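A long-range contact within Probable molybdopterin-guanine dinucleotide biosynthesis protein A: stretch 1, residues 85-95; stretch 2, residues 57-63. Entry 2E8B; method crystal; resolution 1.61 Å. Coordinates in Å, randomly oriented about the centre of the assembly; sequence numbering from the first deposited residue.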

ATOM      1  N   ILE A  85       1.793  -8.933   4.628  1.00 12.41           N
ATOM      2  CA  ILE A  85       0.617  -9.051   5.483  1.00 12.65           C
ATOM      3  C   ILE A  85       0.853  -8.379   6.832  1.00 13.87           C
ATOM      4  O   ILE A  85      -0.086  -7.906   7.468  1.00 13.02           O
ATOM      5  CB  ILE A  85       0.203 -10.539   5.677  1.00 12.80           C
ATOM      6  CG1 ILE A  85      -1.193 -10.608   6.303  1.00 14.09           C
ATOM      7  CG2 ILE A  85       1.209 -11.259   6.548  1.00 13.36           C
ATOM      8  CD1 ILE A  85      -1.768 -12.016   6.387  1.00 14.94           C
ATOM      9  N   ILE A  86       2.111  -8.323   7.260  1.00 14.67           N
ATOM     10  CA  ILE A  86       2.448  -7.680   8.529  1.00 16.19           C
ATOM     11  C   ILE A  86       2.372  -6.159   8.378  1.00 16.34           C
ATOM     12  O   ILE A  86       2.009  -5.451   9.316  1.00 16.64           O
ATOM     13  CB  ILE A  86       3.852  -8.110   9.007  1.00 16.11           C
ATOM     14  CG1 ILE A  86       3.794  -9.583   9.440  1.00 16.06           C
ATOM     15  CG2 ILE A  86       4.320  -7.212  10.149  1.00 17.31           C
ATOM     16  CD1 ILE A  86       5.104 -10.153   9.944  1.00 18.01           C
ATOM     17  N   GLY A  87       2.701  -5.659   7.190  1.00 15.69           N
ATOM     18  CA  GLY A  87       2.611  -4.225   6.962  1.00 15.96           C
ATOM     19  C   GLY A  87       1.140  -3.831   6.933  1.00 15.31           C
ATOM     20  O   GLY A  87       0.751  -2.759   7.413  1.00 14.89           O
ATOM     21  N   LEU A  88       0.319  -4.710   6.364  1.00 15.56           N
ATOM     22  CA  LEU A  88      -1.118  -4.491   6.270  1.00 15.27           C
ATOM     23  C   LEU A  88      -1.713  -4.471   7.672  1.00 13.74           C
ATOM     24  O   LEU A  88      -2.516  -3.608   8.005  1.00 14.56           O
ATOM     25  CB  LEU A  88      -1.761  -5.606   5.442  1.00 17.90           C
ATOM     26  CG  LEU A  88      -3.261  -5.510   5.153  1.00 19.06           C
ATOM     27  CD1 LEU A  88      -3.542  -4.236   4.373  1.00 21.26           C
ATOM     28  CD2 LEU A  88      -3.716  -6.725   4.355  1.00 21.59           C
ATOM     29  N   TYR A  89      -1.308  -5.433   8.496  1.00 15.12           N
ATOM     30  CA  TYR A  89      -1.785  -5.517   9.870  1.00 14.23           C
ATOM     31  C   TYR A  89      -1.436  -4.221  10.602  1.00 15.49           C
ATOM     32  O   TYR A  89      -2.276  -3.626  11.279  1.00 17.47           O
ATOM     33  CB  TYR A  89      -1.124  -6.706  10.573  1.00 16.25           C
ATOM     34  CG  TYR A  89      -1.253  -6.694  12.081  1.00 16.43           C
ATOM     35  CD1 TYR A  89      -2.459  -7.013  12.701  1.00 19.81           C
ATOM     36  CD2 TYR A  89      -0.171  -6.338  12.887  1.00 20.27           C
ATOM     37  CE1 TYR A  89      -2.584  -6.979  14.087  1.00 22.40           C
ATOM     38  CE2 TYR A  89      -0.287  -6.295  14.276  1.00 23.63           C
ATOM     39  CZ  TYR A  89      -1.497  -6.618  14.864  1.00 22.42           C
ATOM     40  OH  TYR A  89      -1.625  -6.571  16.232  1.00 28.29           O
ATOM     41  N   THR A  90      -0.191  -3.785  10.449  1.00 15.25           N
ATOM     42  CA  THR A  90       0.272  -2.568  11.103  1.00 14.93           C
ATOM     43  C   THR A  90      -0.547  -1.356  10.679  1.00 14.28           C
ATOM     44  O   THR A  90      -0.877  -0.506  11.501  1.00 14.31           O
ATOM     45  CB  THR A  90       1.755  -2.315  10.793  1.00 15.09           C
ATOM     46  OG1 THR A  90       2.524  -3.427  11.268  1.00 14.55           O
ATOM     47  CG2 THR A  90       2.241  -1.039  11.477  1.00 18.00           C
ATOM     48  N   ALA A  91      -0.882  -1.281   9.394  1.00 12.97           N
ATOM     49  CA  ALA A  91      -1.666  -0.168   8.880  1.00 14.02           C
ATOM     50  C   ALA A  91      -3.077  -0.160   9.469  1.00 15.91           C
ATOM     51  O   ALA A  91      -3.554   0.871   9.946  1.00 15.28           O
ATOM     52  CB  ALA A  91      -1.745  -0.250   7.356  1.00 13.98           C
ATOM     53  N   LEU A  92      -3.736  -1.315   9.439  1.00 16.91           N
ATOM     54  CA  LEU A  92      -5.104  -1.419   9.939  1.00 18.42           C
ATOM     55  C   LEU A  92      -5.218  -1.236  11.445  1.00 18.87           C
ATOM     56  O   LEU A  92      -6.230  -0.738  11.942  1.00 18.11           O
ATOM     57  CB  LEU A  92      -5.711  -2.749   9.509  1.00 19.98           C
ATOM     58  CG  LEU A  92      -5.882  -2.852   7.991  1.00 20.22           C
ATOM     59  CD1 LEU A  92      -6.416  -4.217   7.624  1.00 20.39           C
ATOM     60  CD2 LEU A  92      -6.822  -1.755   7.501  1.00 21.41           C
ATOM     61  N   LYS A  93      -4.177  -1.630  12.169  1.00 19.18           N
ATOM     62  CA  LYS A  93      -4.160  -1.474  13.619  1.00 20.96           C
ATOM     63  C   LYS A  93      -4.139   0.022  13.951  1.00 21.43           C
ATOM     64  O   LYS A  93      -4.789   0.476  14.896  1.00 20.56           O
ATOM     65  CB  LYS A  93      -2.913  -2.163  14.180  1.00 22.35           C
ATOM     66  CG  LYS A  93      -2.698  -2.039  15.676  1.00 25.02           C
ATOM     67  CD  LYS A  93      -1.400  -2.744  16.055  1.00 27.05           C
ATOM     68  CE  LYS A  93      -1.079  -2.612  17.529  1.00 27.00           C
ATOM     69  NZ  LYS A  93       0.181  -3.336  17.848  1.00 28.85           N
ATOM     70  N   HIS A  94      -3.402   0.784  13.148  1.00 19.56           N
ATOM     71  CA  HIS A  94      -3.269   2.222  13.341  1.00 18.44           C
ATOM     72  C   HIS A  94      -4.467   3.007  12.815  1.00 17.92           C
ATOM     73  O   HIS A  94      -4.782   4.075  13.330  1.00 19.42           O
ATOM     74  CB  HIS A  94      -2.001   2.723  12.637  1.00 17.02           C
ATOM     75  CG  HIS A  94      -1.770   4.195  12.773  1.00 18.89           C
ATOM     76  ND1 HIS A  94      -1.184   4.761  13.884  1.00 20.45           N
ATOM     77  CD2 HIS A  94      -2.044   5.220  11.930  1.00 16.15           C
ATOM     78  CE1 HIS A  94      -1.103   6.070  13.721  1.00 18.99           C
ATOM     79  NE2 HIS A  94      -1.619   6.373  12.542  1.00 21.58           N
ATOM     80  N   ALA A  95      -5.125   2.474  11.788  1.00 18.29           N
ATOM     81  CA  ALA A  95      -6.269   3.137  11.157  1.00 18.58           C
ATOM     82  C   ALA A  95      -7.207   3.854  12.126  1.00 20.65           C
ATOM     83  O   ALA A  95      -7.614   3.289  13.138  1.00 20.53           O
ATOM     84  CB  ALA A  95      -7.055   2.126  10.334  1.00 18.86           C
TER
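Stretch 2 57-63: VYIVAKD

Stretch 2 crosses the helix of residues 85-94 as an extended strand that runs from Val57 to Ala61, having begun earlier in the chain, and then gives way to loop at Lys62 and Asp63. Its N-to-C direction makes an angle of 137° with that of the helix, so the two run obliquely antiparallel, and their axes come within 8.8 Å of each other. The early residues of the strand therefore meet the end of the helix, and the later ones meet its earlier turns. No hydrogen bond joins the two stretches; the packing is by side chains of the strand and of Lys62 against side chains of the helix and the backbone of Gly87, and its modest 240 Å² of buried surface falls on three residues of stretch 2 (Tyr58, Val60 and Lys62) and five of the helix.

The alternation of the strand sets the pattern. Val57 is out of reach of the helix. Tyr58, at phi/psi -121/152, points toward it and, with chi1 in the m well, offers a ring face to His94. The imidazole of His94, chi1 t, presents its edge to that face: the ring centroids lie 4.7 Å apart and the planes meet at 69°. Ile59 is again out of reach, in keeping with the strand's alternation.

Val60 returns to the helix and is the centre of the contact, with 69 Å² covered, the most of any residue here. Val60 CA and Gly87 CA, 6.5 Å apart, are the nearest CA pair. With chi1 at 174°, Val60 CG1 lies 4.0 Å from Gly87 O and 4.0 Å from Thr90 CG2, and Val60 CG2 lies 4.3 Å from Ala91 CB. Gly87 and Ala91, about one turn apart, both lie against Val60; the lack of a side chain at Gly87 is not demanded by this contact, since an ideal CB there would be 4.2 Å from Val60 CG1 and has room. Thr90 can turn its methyl to Val60 while its hydroxyl is occupied within the helix, Thr90 OG1 donating to Ile86 O at 2.9 Å.

Ala61 points away, and the strand ends. Lys62, at phi/psi -86/-15, leaves the extended conformation; its CA-to-CB bond points sideways, but the end of its long side chain comes nearer, bringing Lys62 NZ to 4.5 Å from Ile86 CG2. That is a loose contact, and the ammonium is hydrogen-bonded elsewhere in the structure. Asp63 makes no contact with the helix. The rule to read is economical: an aromatic pair at one end, a branched residue over small ones in the middle, and every second strand residue facing the helix.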

ATOM      1  N   VAL A  57      -1.343  10.858   5.296  1.00 18.27           N
ATOM      2  CA  VAL A  57      -0.574   9.776   4.691  1.00 18.66           C
ATOM      3  C   VAL A  57       0.512   9.341   5.663  1.00 18.89           C
ATOM      4  O   VAL A  57       1.258  10.169   6.179  1.00 18.63           O
ATOM      5  CB  VAL A  57       0.103  10.229   3.381  1.00 18.62           C
ATOM      6  CG1 VAL A  57       0.844   9.066   2.748  1.00 16.96           C
ATOM      7  CG2 VAL A  57      -0.936  10.778   2.422  1.00 18.79           C
ATOM      8  N   TYR A  58       0.595   8.041   5.914  1.00 16.76           N
ATOM      9  CA  TYR A  58       1.602   7.512   6.820  1.00 16.95           C
ATOM     10  C   TYR A  58       2.487   6.519   6.094  1.00 15.63           C
ATOM     11  O   TYR A  58       2.061   5.878   5.133  1.00 16.54           O
ATOM     12  CB  TYR A  58       0.954   6.797   8.007  1.00 17.23           C
ATOM     13  CG  TYR A  58      -0.025   7.641   8.785  1.00 18.95           C
ATOM     14  CD1 TYR A  58      -1.369   7.685   8.426  1.00 21.29           C
ATOM     15  CD2 TYR A  58       0.396   8.411   9.867  1.00 21.01           C
ATOM     16  CE1 TYR A  58      -2.273   8.474   9.123  1.00 23.09           C
ATOM     17  CE2 TYR A  58      -0.504   9.210  10.573  1.00 23.96           C
ATOM     18  CZ  TYR A  58      -1.836   9.234  10.192  1.00 23.71           C
ATOM     19  OH  TYR A  58      -2.740  10.019  10.870  1.00 23.80           O
ATOM     20  N   ILE A  59       3.726   6.410   6.556  1.00 16.01           N
ATOM     21  CA  ILE A  59       4.669   5.464   5.983  1.00 14.38           C
ATOM     22  C   ILE A  59       4.777   4.323   6.985  1.00 15.37           C
ATOM     23  O   ILE A  59       5.015   4.553   8.170  1.00 17.39           O
ATOM     24  CB  ILE A  59       6.067   6.088   5.814  1.00 17.10           C
ATOM     25  CG1 ILE A  59       5.996   7.306   4.891  1.00 15.83           C
ATOM     26  CG2 ILE A  59       7.035   5.039   5.293  1.00 16.51           C
ATOM     27  CD1 ILE A  59       5.638   6.983   3.452  1.00 18.46           C
ATOM     28  N   VAL A  60       4.572   3.097   6.522  1.00 13.37           N
ATOM     29  CA  VAL A  60       4.689   1.949   7.404  1.00 14.21           C
ATOM     30  C   VAL A  60       6.081   1.372   7.174  1.00 14.14           C
ATOM     31  O   VAL A  60       6.403   0.938   6.067  1.00 14.52           O
ATOM     32  CB  VAL A  60       3.633   0.875   7.083  1.00 13.37           C
ATOM     33  CG1 VAL A  60       3.884  -0.364   7.934  1.00 15.17           C
ATOM     34  CG2 VAL A  60       2.232   1.423   7.338  1.00 13.14           C
ATOM     35  N   ALA A  61       6.911   1.385   8.212  1.00 13.95           N
ATOM     36  CA  ALA A  61       8.271   0.868   8.092  1.00 14.91           C
ATOM     37  C   ALA A  61       8.779   0.316   9.418  1.00 15.96           C
ATOM     38  O   ALA A  61       8.250   0.648  10.477  1.00 16.88           O
ATOM     39  CB  ALA A  61       9.198   1.967   7.604  1.00 16.19           C
ATOM     40  N   LYS A  62       9.808  -0.525   9.352  1.00 16.35           N
ATOM     41  CA  LYS A  62      10.394  -1.123  10.555  1.00 17.28           C
ATOM     42  C   LYS A  62      11.456  -0.220  11.181  1.00 18.38           C
ATOM     43  O   LYS A  62      11.860  -0.419  12.331  1.00 18.59           O
ATOM     44  CB  LYS A  62      11.032  -2.484  10.228  1.00 15.43           C
ATOM     45  CG  LYS A  62      10.072  -3.543   9.698  1.00 18.91           C
ATOM     46  CD  LYS A  62      10.768  -4.885   9.582  1.00 16.96           C
ATOM     47  CE  LYS A  62       9.861  -5.943   8.969  1.00 17.80           C
ATOM     48  NZ  LYS A  62       8.670  -6.227   9.822  1.00 15.67           N
ATOM     49  N   ASP A  63      11.911   0.773  10.420  1.00 19.06           N
ATOM     50  CA  ASP A  63      12.942   1.694  10.896  1.00 22.16           C
ATOM     51  C   ASP A  63      12.549   3.138  10.583  1.00 22.48           C
ATOM     52  O   ASP A  63      12.502   3.539   9.420  1.00 21.05           O
ATOM     53  CB  ASP A  63      14.275   1.361  10.222  1.00 23.45           C
ATOM     54  CG  ASP A  63      15.455   2.040  10.889  1.00 25.97           C
ATOM     55  OD1 ASP A  63      15.380   3.255  11.147  1.00 24.71           O
ATOM     56  OD2 ASP A  63      16.466   1.356  11.145  1.00 29.19           O
TER